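Local coordinates for protein putative metal-sulfur cluster biosynthesis proteins YuaD (Bacillus subtilis, PDB 1ORU) that is of unknown function but may bind molybdenum and pyridoxal phosphate and take part in metal-sulfur cluster biosynthesis, at residues Gly36-Asp41 with Arg67-Val72; Gly45-Ala50 with Gly60-Asn65; Leu82-Pro87 with Ser151-His156; Val86-Pro91 with Ser141-Gln146; Arg114-Ser119 with Glu180-Gln185. All blocks are in the same frame, centred on the assembly; numbering follows the deposited sequence.

Contact 1: Gly36-Asp41 with Arg67-Val72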
# COMPACT_ATOMS: atom_id res chain seq x y z
N GLY A 36 11.97 -3.22 5.01
CA GLY A 36 12.19 -4.47 4.30
C GLY A 36 11.58 -5.65 5.03
O GLY A 36 11.36 -6.72 4.44
N GLY A 37 11.33 -5.48 6.33
CA GLY A 37 10.73 -6.54 7.11
C GLY A 37 11.56 -6.95 8.32
O GLY A 37 12.15 -6.10 9.00
N ILE A 38 11.59 -8.25 8.59
CA ILE A 38 12.33 -8.82 9.72
C ILE A 38 13.69 -9.34 9.25
O ILE A 38 13.76 -10.32 8.50
CB ILE A 38 11.56 -10.01 10.33
CG1 ILE A 38 10.20 -9.54 10.83
CG2 ILE A 38 12.37 -10.63 11.46
CD1 ILE A 38 9.22 -10.68 11.02
N PRO A 39 14.79 -8.71 9.69
CA PRO A 39 16.11 -9.20 9.25
C PRO A 39 16.26 -10.69 9.53
O PRO A 39 15.92 -11.17 10.62
CB PRO A 39 17.07 -8.35 10.08
CG PRO A 39 16.33 -7.05 10.22
CD PRO A 39 14.93 -7.53 10.55
N GLY A 40 16.74 -11.43 8.53
CA GLY A 40 16.92 -12.86 8.70
C GLY A 40 15.68 -13.67 8.37
O GLY A 40 15.74 -14.90 8.33
N ASP A 41 14.57 -12.99 8.14
CA ASP A 41 13.32 -13.66 7.81
C ASP A 41 13.24 -13.99 6.32
O ASP A 41 13.86 -13.32 5.50
CB ASP A 41 12.13 -12.77 8.16
CG ASP A 41 10.81 -13.42 7.84
OD1 ASP A 41 10.40 -14.33 8.59
OD2 ASP A 41 10.18 -13.03 6.83
N ARG A 67 4.89 -7.51 0.53
CA ARG A 67 4.48 -8.44 1.58
C ARG A 67 5.62 -8.71 2.55
O ARG A 67 6.16 -9.82 2.62
CB ARG A 67 4.00 -9.73 0.92
CG ARG A 67 2.78 -9.54 0.01
CD ARG A 67 2.58 -10.73 -0.93
NE ARG A 67 2.44 -11.98 -0.18
CZ ARG A 67 1.30 -12.40 0.38
NH1 ARG A 67 0.19 -11.69 0.25
NH2 ARG A 67 1.29 -13.52 1.08
N GLN A 68 5.99 -7.68 3.32
CA GLN A 68 7.09 -7.78 4.28
C GLN A 68 6.73 -8.47 5.59
O GLN A 68 7.54 -9.21 6.14
CB GLN A 68 7.64 -6.39 4.58
CG GLN A 68 8.35 -5.76 3.39
CD GLN A 68 8.65 -4.29 3.61
OE1 GLN A 68 8.79 -3.84 4.74
NE2 GLN A 68 8.78 -3.55 2.51
N ILE A 69 5.53 -8.21 6.10
CA ILE A 69 5.09 -8.79 7.37
C ILE A 69 3.70 -9.38 7.21
O ILE A 69 2.81 -8.74 6.65
CB ILE A 69 5.05 -7.71 8.48
CG1 ILE A 69 6.42 -7.07 8.66
CG2 ILE A 69 4.59 -8.34 9.80
CD1 ILE A 69 7.49 -8.00 9.23
N SER A 70 3.51 -10.59 7.72
CA SER A 70 2.22 -11.26 7.63
C SER A 70 1.58 -11.29 9.01
O SER A 70 2.23 -11.68 9.99
CB SER A 70 2.41 -12.69 7.11
OG SER A 70 1.17 -13.37 7.07
N ILE A 71 0.31 -10.89 9.09
CA ILE A 71 -0.40 -10.87 10.36
C ILE A 71 -1.73 -11.64 10.32
O ILE A 71 -2.47 -11.56 9.34
CB ILE A 71 -0.74 -9.43 10.80
CG1 ILE A 71 0.51 -8.55 10.78
CG2 ILE A 71 -1.36 -9.44 12.20
CD1 ILE A 71 0.25 -7.11 11.21
N VAL A 72 -2.01 -12.37 11.39
CA VAL A 72 -3.27 -13.11 11.51
C VAL A 72 -3.80 -12.84 12.91
O VAL A 72 -3.04 -12.50 13.81
CB VAL A 72 -3.10 -14.65 11.34
CG1 VAL A 72 -2.53 -14.96 9.97
CG2 VAL A 72 -2.20 -15.22 12.43
O HOH W 1 9.67 -1.12 4.70
O HOH W 2 10.35 -10.09 6.71
O HOH W 3 7.30 -12.43 6.20

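Contact 2: Gly45-Ala50 with Gly60-Asn65. With SO4 (sulfate ion), chain C.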
# COMPACT_ATOMS: atom_id res chain seq x y z
N GLY A 45 13.44 -7.89 2.81
CA GLY A 45 14.05 -7.32 1.63
C GLY A 45 13.28 -6.23 0.93
O GLY A 45 12.07 -6.10 1.07
N LEU A 46 14.02 -5.44 0.15
CA LEU A 46 13.46 -4.35 -0.63
C LEU A 46 12.67 -4.92 -1.80
O LEU A 46 11.64 -4.38 -2.20
CB LEU A 46 14.59 -3.46 -1.18
CG LEU A 46 14.24 -2.39 -2.22
CD1 LEU A 46 13.40 -1.31 -1.56
CD2 LEU A 46 15.51 -1.79 -2.80
N THR A 47 13.14 -6.04 -2.34
CA THR A 47 12.48 -6.66 -3.47
C THR A 47 12.12 -8.13 -3.26
O THR A 47 12.53 -8.75 -2.27
CB THR A 47 13.37 -6.58 -4.72
OG1 THR A 47 14.55 -7.37 -4.52
CG2 THR A 47 13.78 -5.14 -5.00
N LYS A 48 11.36 -8.66 -4.20
CA LYS A 48 10.94 -10.06 -4.18
C LYS A 48 10.70 -10.47 -5.63
O LYS A 48 10.66 -9.63 -6.52
CB LYS A 48 9.65 -10.23 -3.39
CG LYS A 48 8.45 -9.52 -4.00
CD LYS A 48 7.14 -10.09 -3.46
CE LYS A 48 6.94 -11.52 -3.94
NZ LYS A 48 5.66 -12.10 -3.48
N LYS A 49 10.57 -11.78 -5.86
CA LYS A 49 10.31 -12.28 -7.20
C LYS A 49 8.80 -12.44 -7.35
O LYS A 49 8.13 -12.95 -6.45
CB LYS A 49 11.00 -13.63 -7.40
CG LYS A 49 12.51 -13.55 -7.26
CD LYS A 49 13.15 -14.93 -7.29
CE LYS A 49 14.65 -14.84 -7.01
NZ LYS A 49 15.29 -16.19 -6.95
N ALA A 50 8.26 -11.98 -8.47
CA ALA A 50 6.83 -12.06 -8.72
C ALA A 50 6.37 -13.50 -8.83
O ALA A 50 7.09 -14.37 -9.31
CB ALA A 50 6.48 -11.30 -10.00
N GLY A 60 8.85 -14.61 -11.59
CA GLY A 60 10.28 -14.41 -11.38
C GLY A 60 10.78 -12.98 -11.55
O GLY A 60 11.93 -12.69 -11.23
N THR A 61 9.93 -12.10 -12.06
CA THR A 61 10.31 -10.70 -12.26
C THR A 61 10.60 -10.05 -10.92
O THR A 61 9.84 -10.22 -9.97
CB THR A 61 9.16 -9.91 -12.93
OG1 THR A 61 8.82 -10.51 -14.19
CG2 THR A 61 9.58 -8.45 -13.17
N GLU A 62 11.70 -9.31 -10.82
CA GLU A 62 12.03 -8.65 -9.57
C GLU A 62 11.16 -7.41 -9.40
O GLU A 62 11.14 -6.52 -10.26
CB GLU A 62 13.51 -8.24 -9.52
CG GLU A 62 13.91 -7.60 -8.20
CD GLU A 62 15.40 -7.33 -8.08
OE1 GLU A 62 15.94 -6.55 -8.89
OE2 GLU A 62 16.03 -7.90 -7.17
N ILE A 63 10.43 -7.36 -8.29
CA ILE A 63 9.54 -6.25 -7.99
C ILE A 63 9.71 -5.85 -6.53
O ILE A 63 10.36 -6.55 -5.75
CB ILE A 63 8.06 -6.63 -8.20
CG1 ILE A 63 7.69 -7.83 -7.32
CG2 ILE A 63 7.79 -6.93 -9.67
CD1 ILE A 63 6.26 -8.30 -7.48
N PHE A 64 9.13 -4.72 -6.17
CA PHE A 64 9.20 -4.23 -4.80
C PHE A 64 8.54 -5.24 -3.87
O PHE A 64 7.52 -5.84 -4.23
CB PHE A 64 8.47 -2.89 -4.69
CG PHE A 64 8.35 -2.40 -3.28
CD1 PHE A 64 9.47 -1.93 -2.60
CD2 PHE A 64 7.13 -2.45 -2.62
CE1 PHE A 64 9.38 -1.51 -1.28
CE2 PHE A 64 7.02 -2.04 -1.29
CZ PHE A 64 8.15 -1.57 -0.62
N ASN A 65 9.10 -5.43 -2.68
CA ASN A 65 8.55 -6.38 -1.72
C ASN A 65 7.48 -5.74 -0.84
O ASN A 65 7.77 -5.13 0.20
CB ASN A 65 9.66 -6.97 -0.86
CG ASN A 65 9.14 -7.94 0.19
OD1 ASN A 65 8.06 -8.50 0.04
ND2 ASN A 65 9.92 -8.13 1.25
S SO4 C . 5.11 -15.56 -2.09
O1 SO4 C . 5.78 -15.27 -0.80
O2 SO4 C . 3.72 -15.06 -2.04
O3 SO4 C . 5.84 -14.90 -3.20
O4 SO4 C . 5.12 -17.03 -2.32

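Contact 3: Leu82-Pro87 with Ser151-His156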
# COMPACT_ATOMS: atom_id res chain seq x y z
N LEU A 82 -12.95 -23.80 12.96
CA LEU A 82 -14.33 -24.24 13.03
C LEU A 82 -14.90 -24.58 11.66
O LEU A 82 -15.52 -25.62 11.48
CB LEU A 82 -15.21 -23.16 13.68
CG LEU A 82 -15.40 -23.26 15.20
CD1 LEU A 82 -14.06 -23.16 15.91
CD2 LEU A 82 -16.33 -22.15 15.64
N LYS A 83 -14.68 -23.69 10.69
CA LYS A 83 -15.19 -23.91 9.34
C LYS A 83 -14.59 -25.15 8.69
O LYS A 83 -15.23 -25.81 7.88
CB LYS A 83 -14.95 -22.67 8.48
CG LYS A 83 -15.70 -21.44 8.99
CD LYS A 83 -15.34 -20.17 8.22
CE LYS A 83 -15.78 -20.22 6.77
NZ LYS A 83 -15.37 -18.99 6.01
N MSE A 84 -13.35 -25.48 9.04
CA MSE A 84 -12.69 -26.64 8.47
C MSE A 84 -12.97 -27.92 9.26
O MSE A 84 -12.67 -29.02 8.79
CB MSE A 84 -11.18 -26.42 8.41
CG MSE A 84 -10.75 -25.37 7.40
SE MSE A 84 -8.86 -25.20 7.40
CE MSE A 84 -8.42 -26.86 6.48
N GLY A 85 -13.53 -27.77 10.45
CA GLY A 85 -13.82 -28.93 11.27
C GLY A 85 -12.60 -29.51 11.96
O GLY A 85 -12.56 -30.71 12.25
N VAL A 86 -11.59 -28.68 12.23
CA VAL A 86 -10.39 -29.13 12.91
C VAL A 86 -10.28 -28.42 14.26
O VAL A 86 -10.75 -27.29 14.42
CB VAL A 86 -9.11 -28.87 12.09
CG1 VAL A 86 -9.15 -29.67 10.79
CG2 VAL A 86 -8.96 -27.38 11.80
N PRO A 87 -9.65 -29.07 15.25
CA PRO A 87 -9.48 -28.52 16.60
C PRO A 87 -8.72 -27.20 16.71
O PRO A 87 -9.04 -26.37 17.56
CB PRO A 87 -8.78 -29.65 17.35
CG PRO A 87 -7.98 -30.31 16.29
CD PRO A 87 -8.94 -30.36 15.13
N SER A 151 -8.02 -27.94 0.05
CA SER A 151 -8.99 -27.17 -0.70
C SER A 151 -9.99 -26.53 0.26
O SER A 151 -10.52 -25.45 -0.00
CB SER A 151 -9.72 -28.06 -1.72
OG SER A 151 -10.39 -29.13 -1.08
N ALA A 152 -10.23 -27.20 1.39
CA ALA A 152 -11.15 -26.68 2.39
C ALA A 152 -10.62 -25.38 2.97
O ALA A 152 -11.38 -24.45 3.25
CB ALA A 152 -11.36 -27.71 3.50
N PHE A 153 -9.30 -25.30 3.15
CA PHE A 153 -8.68 -24.10 3.69
C PHE A 153 -8.88 -22.93 2.72
O PHE A 153 -9.33 -21.86 3.11
CB PHE A 153 -7.19 -24.33 3.92
CG PHE A 153 -6.43 -23.08 4.26
CD1 PHE A 153 -6.53 -22.50 5.52
CD2 PHE A 153 -5.63 -22.45 3.30
CE1 PHE A 153 -5.85 -21.33 5.83
CE2 PHE A 153 -4.94 -21.28 3.60
CZ PHE A 153 -5.05 -20.71 4.86
N VAL A 154 -8.53 -23.15 1.45
CA VAL A 154 -8.66 -22.11 0.43
C VAL A 154 -10.07 -21.55 0.39
O VAL A 154 -10.28 -20.35 0.20
CB VAL A 154 -8.29 -22.65 -0.96
CG1 VAL A 154 -8.51 -21.58 -2.01
CG2 VAL A 154 -6.84 -23.09 -0.96
N ARG A 155 -11.05 -22.43 0.57
CA ARG A 155 -12.45 -22.04 0.54
C ARG A 155 -12.90 -21.30 1.80
O ARG A 155 -13.47 -20.21 1.72
CB ARG A 155 -13.32 -23.29 0.35
CG ARG A 155 -14.82 -23.02 0.31
CD ARG A 155 -15.59 -24.33 0.33
NE ARG A 155 -17.03 -24.13 0.19
CZ ARG A 155 -17.94 -25.11 0.27
NH1 ARG A 155 -17.55 -26.36 0.48
NH2 ARG A 155 -19.23 -24.83 0.12
N HIS A 156 -12.65 -21.89 2.96
CA HIS A 156 -13.09 -21.28 4.21
C HIS A 156 -12.22 -20.17 4.80
O HIS A 156 -12.68 -19.44 5.67
CB HIS A 156 -13.30 -22.38 5.26
CG HIS A 156 -14.45 -23.29 4.94
ND1 HIS A 156 -14.28 -24.64 4.70
CD2 HIS A 156 -15.77 -23.05 4.83
CE1 HIS A 156 -15.46 -25.19 4.45
NE2 HIS A 156 -16.38 -24.25 4.53
O HOH W 4 -14.55 -18.03 3.22

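Contact 4: Val86-Pro91 with Ser141-Gln146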
# COMPACT_ATOMS: atom_id res chain seq x y z
N VAL A 86 -11.59 -28.68 12.23
CA VAL A 86 -10.39 -29.13 12.91
C VAL A 86 -10.28 -28.42 14.26
O VAL A 86 -10.75 -27.29 14.42
CB VAL A 86 -9.11 -28.87 12.09
CG1 VAL A 86 -9.15 -29.67 10.79
CG2 VAL A 86 -8.96 -27.38 11.80
N PRO A 87 -9.65 -29.07 15.25
CA PRO A 87 -9.48 -28.52 16.60
C PRO A 87 -8.72 -27.20 16.71
O PRO A 87 -9.04 -26.37 17.56
CB PRO A 87 -8.78 -29.65 17.35
CG PRO A 87 -7.98 -30.31 16.29
CD PRO A 87 -8.94 -30.36 15.13
N ARG A 88 -7.72 -26.99 15.86
CA ARG A 88 -6.96 -25.75 15.92
C ARG A 88 -6.15 -25.44 14.67
O ARG A 88 -5.79 -26.33 13.91
CB ARG A 88 -6.03 -25.77 17.13
CG ARG A 88 -5.06 -26.94 17.13
CD ARG A 88 -4.06 -26.85 18.28
NE ARG A 88 -3.16 -28.00 18.30
CZ ARG A 88 -2.14 -28.14 19.14
NH1 ARG A 88 -1.87 -27.20 20.03
NH2 ARG A 88 -1.38 -29.23 19.09
N ILE A 89 -5.87 -24.15 14.49
CA ILE A 89 -5.07 -23.66 13.37
C ILE A 89 -4.01 -22.75 13.99
O ILE A 89 -4.34 -21.70 14.54
CB ILE A 89 -5.92 -22.83 12.38
CG1 ILE A 89 -6.94 -23.73 11.68
CG2 ILE A 89 -5.03 -22.15 11.37
CD1 ILE A 89 -6.31 -24.78 10.79
N LEU A 90 -2.75 -23.15 13.91
CA LEU A 90 -1.67 -22.35 14.49
C LEU A 90 -1.13 -21.31 13.52
O LEU A 90 -0.96 -21.58 12.33
CB LEU A 90 -0.52 -23.26 14.93
CG LEU A 90 -0.88 -24.34 15.96
CD1 LEU A 90 0.38 -25.12 16.33
CD2 LEU A 90 -1.50 -23.70 17.19
N PRO A 91 -0.86 -20.09 14.01
CA PRO A 91 -0.34 -19.03 13.15
C PRO A 91 0.91 -19.48 12.37
O PRO A 91 1.11 -19.08 11.22
CB PRO A 91 -0.03 -17.90 14.13
CG PRO A 91 -1.12 -18.07 15.16
CD PRO A 91 -1.12 -19.58 15.37
N SER A 141 -1.40 -31.98 6.70
CA SER A 141 -0.42 -32.88 7.31
C SER A 141 -0.60 -33.06 8.81
O SER A 141 -0.14 -34.05 9.37
CB SER A 141 1.01 -32.40 7.00
OG SER A 141 1.34 -31.20 7.67
N TYR A 142 -1.28 -32.12 9.47
CA TYR A 142 -1.51 -32.22 10.91
C TYR A 142 -2.80 -32.98 11.21
O TYR A 142 -3.04 -33.39 12.35
CB TYR A 142 -1.56 -30.83 11.54
CG TYR A 142 -0.19 -30.21 11.68
CD1 TYR A 142 0.68 -30.60 12.70
CD2 TYR A 142 0.27 -29.28 10.75
CE1 TYR A 142 1.97 -30.08 12.79
CE2 TYR A 142 1.55 -28.75 10.83
CZ TYR A 142 2.40 -29.15 11.85
OH TYR A 142 3.67 -28.64 11.92
N TYR A 143 -3.62 -33.18 10.18
CA TYR A 143 -4.88 -33.90 10.32
C TYR A 143 -5.04 -34.80 9.10
O TYR A 143 -6.04 -34.72 8.38
CB TYR A 143 -6.04 -32.91 10.39
CG TYR A 143 -5.91 -31.89 11.50
CD1 TYR A 143 -5.93 -32.28 12.84
CD2 TYR A 143 -5.80 -30.53 11.22
CE1 TYR A 143 -5.84 -31.35 13.87
CE2 TYR A 143 -5.71 -29.58 12.24
CZ TYR A 143 -5.73 -30.00 13.56
OH TYR A 143 -5.67 -29.08 14.58
N PRO A 144 -4.05 -35.68 8.85
CA PRO A 144 -4.06 -36.60 7.71
C PRO A 144 -5.26 -37.53 7.62
O PRO A 144 -5.54 -38.07 6.55
CB PRO A 144 -2.74 -37.35 7.88
CG PRO A 144 -2.58 -37.41 9.36
CD PRO A 144 -2.95 -36.00 9.78
N ASP A 145 -5.97 -37.72 8.73
CA ASP A 145 -7.13 -38.61 8.72
C ASP A 145 -8.42 -37.90 8.31
O ASP A 145 -9.50 -38.48 8.34
CB ASP A 145 -7.30 -39.27 10.09
CG ASP A 145 -7.67 -38.29 11.18
OD1 ASP A 145 -7.07 -37.19 11.23
OD2 ASP A 145 -8.55 -38.62 12.00
N GLN A 146 -8.29 -36.63 7.92
CA GLN A 146 -9.44 -35.83 7.48
C GLN A 146 -9.23 -35.44 6.02
O GLN A 146 -8.22 -34.82 5.66
CB GLN A 146 -9.59 -34.59 8.36
CG GLN A 146 -9.89 -34.92 9.81
CD GLN A 146 -10.19 -33.70 10.65
OE1 GLN A 146 -11.09 -32.92 10.33
NE2 GLN A 146 -9.44 -33.53 11.73
O HOH W 5 -3.85 -30.06 16.54

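Contact 5: Arg114-Ser119 with Glu180-Gln185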
# COMPACT_ATOMS: atom_id res chain seq x y z
N ARG A 114 -2.62 1.78 10.16
CA ARG A 114 -1.33 1.58 10.81
C ARG A 114 -1.49 0.79 12.09
O ARG A 114 -2.50 0.92 12.78
CB ARG A 114 -0.69 2.92 11.16
CG ARG A 114 0.23 3.50 10.12
CD ARG A 114 -0.53 4.04 8.92
NE ARG A 114 0.38 4.86 8.12
CZ ARG A 114 -0.01 5.77 7.25
NH1 ARG A 114 -1.31 6.00 7.04
NH2 ARG A 114 0.90 6.49 6.60
N ILE A 115 -0.49 -0.04 12.40
CA ILE A 115 -0.44 -0.82 13.63
C ILE A 115 0.88 -0.42 14.28
O ILE A 115 1.96 -0.69 13.74
CB ILE A 115 -0.43 -2.34 13.36
CG1 ILE A 115 -1.73 -2.76 12.67
CG2 ILE A 115 -0.26 -3.10 14.69
CD1 ILE A 115 -1.78 -4.22 12.28
N ILE A 116 0.79 0.22 15.44
CA ILE A 116 1.97 0.71 16.14
C ILE A 116 2.24 0.02 17.47
O ILE A 116 1.33 -0.19 18.27
CB ILE A 116 1.85 2.23 16.35
CG1 ILE A 116 1.59 2.91 14.99
CG2 ILE A 116 3.12 2.79 16.99
CD1 ILE A 116 1.53 4.43 15.06
N PHE A 117 3.51 -0.33 17.68
CA PHE A 117 3.96 -1.02 18.89
C PHE A 117 4.54 -0.03 19.91
O PHE A 117 4.84 1.11 19.57
CB PHE A 117 4.99 -2.08 18.49
CG PHE A 117 4.42 -3.24 17.71
CD1 PHE A 117 4.22 -4.47 18.31
CD2 PHE A 117 4.07 -3.09 16.37
CE1 PHE A 117 3.69 -5.56 17.59
CE2 PHE A 117 3.55 -4.16 15.64
CZ PHE A 117 3.35 -5.40 16.25
N PRO A 118 4.69 -0.46 21.18
CA PRO A 118 5.23 0.42 22.23
C PRO A 118 6.60 1.04 21.93
O PRO A 118 6.91 2.14 22.38
CB PRO A 118 5.27 -0.49 23.46
CG PRO A 118 4.10 -1.40 23.22
CD PRO A 118 4.25 -1.74 21.75
N SER A 119 7.42 0.32 21.18
CA SER A 119 8.75 0.80 20.83
C SER A 119 8.70 1.90 19.78
O SER A 119 9.66 2.64 19.60
CB SER A 119 9.57 -0.35 20.26
OG SER A 119 9.01 -0.74 19.02
N GLU A 180 -1.45 -0.36 19.06
CA GLU A 180 -2.38 0.71 18.77
C GLU A 180 -2.73 0.62 17.29
O GLU A 180 -1.85 0.76 16.44
CB GLU A 180 -1.72 2.06 19.05
CG GLU A 180 -2.65 3.25 19.00
CD GLU A 180 -3.50 3.36 20.25
OE1 GLU A 180 -4.26 4.35 20.36
OE2 GLU A 180 -3.40 2.46 21.12
N VAL A 181 -3.99 0.36 16.97
CA VAL A 181 -4.40 0.25 15.58
C VAL A 181 -5.09 1.53 15.13
O VAL A 181 -6.03 2.00 15.79
CB VAL A 181 -5.37 -0.94 15.37
CG1 VAL A 181 -5.79 -1.04 13.91
CG2 VAL A 181 -4.68 -2.24 15.82
N HIS A 182 -4.59 2.11 14.04
CA HIS A 182 -5.17 3.32 13.47
C HIS A 182 -5.86 2.84 12.20
O HIS A 182 -5.23 2.65 11.15
CB HIS A 182 -4.06 4.33 13.15
CG HIS A 182 -3.30 4.77 14.36
ND1 HIS A 182 -3.61 5.92 15.06
CD2 HIS A 182 -2.27 4.19 15.02
CE1 HIS A 182 -2.81 6.02 16.10
NE2 HIS A 182 -1.98 4.99 16.10
N SER A 183 -7.17 2.62 12.31
CA SER A 183 -7.97 2.11 11.21
C SER A 183 -8.39 3.21 10.23
O SER A 183 -9.09 4.15 10.59
CB SER A 183 -9.21 1.40 11.76
OG SER A 183 -9.86 0.63 10.77
N TYR A 184 -7.95 3.06 8.98
CA TYR A 184 -8.26 4.03 7.93
C TYR A 184 -9.73 4.01 7.53
O TYR A 184 -10.33 2.94 7.41
CB TYR A 184 -7.39 3.75 6.70
CG TYR A 184 -7.63 4.70 5.54
CD1 TYR A 184 -7.34 6.06 5.66
CD2 TYR A 184 -8.14 4.24 4.33
CE1 TYR A 184 -7.54 6.94 4.59
CE2 TYR A 184 -8.35 5.11 3.25
CZ TYR A 184 -8.05 6.46 3.39
OH TYR A 184 -8.25 7.32 2.33
N GLN A 185 -10.29 5.20 7.31
CA GLN A 185 -11.70 5.34 6.93
C GLN A 185 -11.87 6.04 5.59
O GLN A 185 -10.86 6.46 5.00
CB GLN A 185 -12.46 6.11 8.01
CG GLN A 185 -12.26 5.56 9.41
CD GLN A 185 -12.69 4.11 9.53
OE1 GLN A 185 -12.43 3.46 10.54
NE2 GLN A 185 -13.36 3.60 8.50

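Contact 1: Gly36-Asp41 with Arg67-Val72
A classic beta bulge at the start of strand 69-73, where Gln68 and Ile69 both face Cys165, meets the glycine-rich loop that follows strand 30-33 inside the MOSC domain. Gln68 CG lies anti to its carbonyl carbon, and the chain beyond is extended, which lays the carboxamide along Gly36. Gln68 OE1 takes a weak hydrogen bond from Gly36 N at 3.3 Å, bent to 131° at the hydrogen. Water 1 strengthens this link by accepting from the same N and donating to OE1, which also receives Val167 N; NE2 is held by Asn65 O. Farther along the loop, water 2 accepts from Ile38 N at 2.9 Å and donates both to Asp41 OD2 and to Gln68 O, 3.0 Å away. The apolar part is a single crossing at about a right angle: Ile69 CD1 sits 3.5 Å from Ile38 CG1 and touches Ile38 CD1, with Phe33 against both residues. A CB on Gly37 would come within 3.3 Å of Gln68 O, and backbone angles of this kind call for glycine at both Gly36 and Gly37. Asp41 N bonds to Ile38 O at 2.8 Å, closing a type II turn. In this buried seam, water and one amide supply the polar joints, so ordered water probably helps to hold the loop, beside one weak direct bond and the isoleucine contact.

Contact 2: Gly45-Ala50 with Gly60-Asn65
Gly45 O accepts Asn65 ND2 at 3.0 Å, from above the carbonyl plane; ND2 also reaches His43 O. Leu46 O takes Asn65 N at 2.8 Å, and the Leu46 side chain crosses Phe64 at about a right angle. At Thr47, CB packs against Glu62 CG, with OG1 3.1 Å from Glu62 OE2. Lys48 and Ile63 form the antiparallel hydrogen-bonded pair, Ile63 N reaching Lys48 O almost straight at 176°; their side chains run alongside, Lys48 CG to Ile63 CG1 3.8 Å. Lys48 NZ bonds O3 of a sulfate, probably from the crystallisation liquor, at 2.8 Å and salt-bridges Glu54. Beyond Lys49, Ala50 N bonds Thr61 O, while Ala50 O receives Gly60 N. An alanine at Asn65 would remove the ND2 bonds to Gly45 and His43 and would probably loosen this end of the hairpin. The antiparallel ribbon 47-49/62-64 stands off the main sheet and packs on the second subunit, Phe64 touching Ile166 and Thr47 touching Tyr35 of that chain.

Contact 3: Leu82-Pro87 with Ser151-His156
Lys83 and His156 cross obliquely, the lysine chain lying against the imidazole and then hooking past it. Its CB is 3.6 Å from His156 CG, and a bend at chi3 (66°) brings CE to 3.4 Å from CD2. NZ thereby donates to His156 O at 2.7 Å, on a lone pair, while water 4 joins NZ to Arg155 O. These are carbonyls of the last turn of helix 149-156, where the helix dipole would probably suit a positive charge. Lys83 O lies over one face of the His156 ring; Arg155 CD is on the opposite face. A weak bond from ND1 to Ala152 O helps to fix the ring's rotation.

Met84, a selenomethionine, crosses Phe153 obliquely. Its SE stands at the ring edge, 5.4 Å from the centroid and 88° off the normal, and CE rests on Phe153 CB at 3.8 Å. Ile139 of helix 133-142 touches both side chains.

Gly85 ends helix 74-84 in a Schellman motif, and the arrangement packs that helix's C-terminal turn against the last turns of helix 149-156, by a Met-aromatic contact on the buried side and a lysine bonded to one end carbonyl, with a second reached through water.

Contact 4: Val86-Pro91 with Ser141-Gln146
Val86 lies over one face of the Tyr143 ring, its CB 3.9 Å from the centroid and 28° off the normal, a CH-pi contact. CG1, anti to its carbonyl carbon, extends the overlap to CD2 at 3.5 Å. Pro87 comes at the far end of the ring, tip to tip with it: CG is 3.4 Å from CE1 and close to OH. The hydroxyl donates to Arg88 O at 2.8 Å, a bond in the carbonyl plane and on a lone pair, with that oxygen near the ring plane. Water 5 donates to the same OH and accepts from Arg88 NE at 2.8 Å, meeting the guanidinium in plane at its edge. The Arg88 chain, extended from CG to NE, crosses the tyrosine at about a right angle, with CG 3.4 Å from OH and the guanidinium and ring planes 55° apart.

The contact ties the loop after helix 74-84 to the turn that follows helix 133-142. That turn is a type I beta turn from Tyr143 to Gln146, closed by Gln146 N to Tyr143 O. A leucine at Tyr143 would remove the hydroxyl and the flat ring, and would probably cost the loop its bond at Arg88 O, the bridge through water 5 and the cover over Val86. Trp93 and Leu149 also touch Tyr143, and Val86 packs on Leu149 and on Ala81 of helix 74-84.

Contact 5: Arg114-Ser119 with Glu180-Gln185
Strands 114-116 and 180-184 run antiparallel, their segment axes 4.7 Å apart at closest approach and 169° between directions. Arg114 pairs with His182 and Ile116 with Glu180 as hydrogen-bonded pairs, giving four backbone bonds: His182 N to Arg114 O is the shortest at 2.7 Å and nearly straight at 176°, and its partner, Arg114 N to His182 O, falls on a lone pair at 2.9 Å. Between them Ile115 and Val181 form a non-hydrogen-bonded pair, with CA-H...O contacts from Val181 CA to Arg114 O and from Ile115 CA to Glu180 O.

The pair belongs to the large mixed sheet of the MOSC domain: strand 5-17 borders 178-184 on its other side, and strand 122-128 borders 114-116. On the face these two residues share, Ile115 CG1 comes to 4.3 Å from Val181 CG2.

On the face of Arg114, Ile116 and His182, the Ile116 chain crosses the imidazole obliquely, CD1 being 3.7 Å from NE2. Arg114 O lies in plane at the edge of that ring. Arg114 bends at chi2 (73°), and its guanidinium turns to a salt bridge with Glu168. Met56 of the second subunit packs on both Ile116 and His182, and Glu54 of that subunit on Arg114.

Contacts 1 and 5 are buried and reach the same mixed sheet, touching through Ile71 and Ile115; contact 5 is held by direct strand pairing, contact 1 by an amide and ordered water. Contact 2, nested in the loop that contact 1 closes, is a partly buried ribbon that meets contact 1 at Gly36 and Gly45. It shares with contact 5 the neighbourhood of the second subunit. Contacts 3 and 4 start from overlapping segments, sharing Val86 and Pro87, and lie across the chain's centre from contacts 1 and 5. Side chains carry both: contact 3 joins two helices, whereas contact 4 is a surface contact between loops.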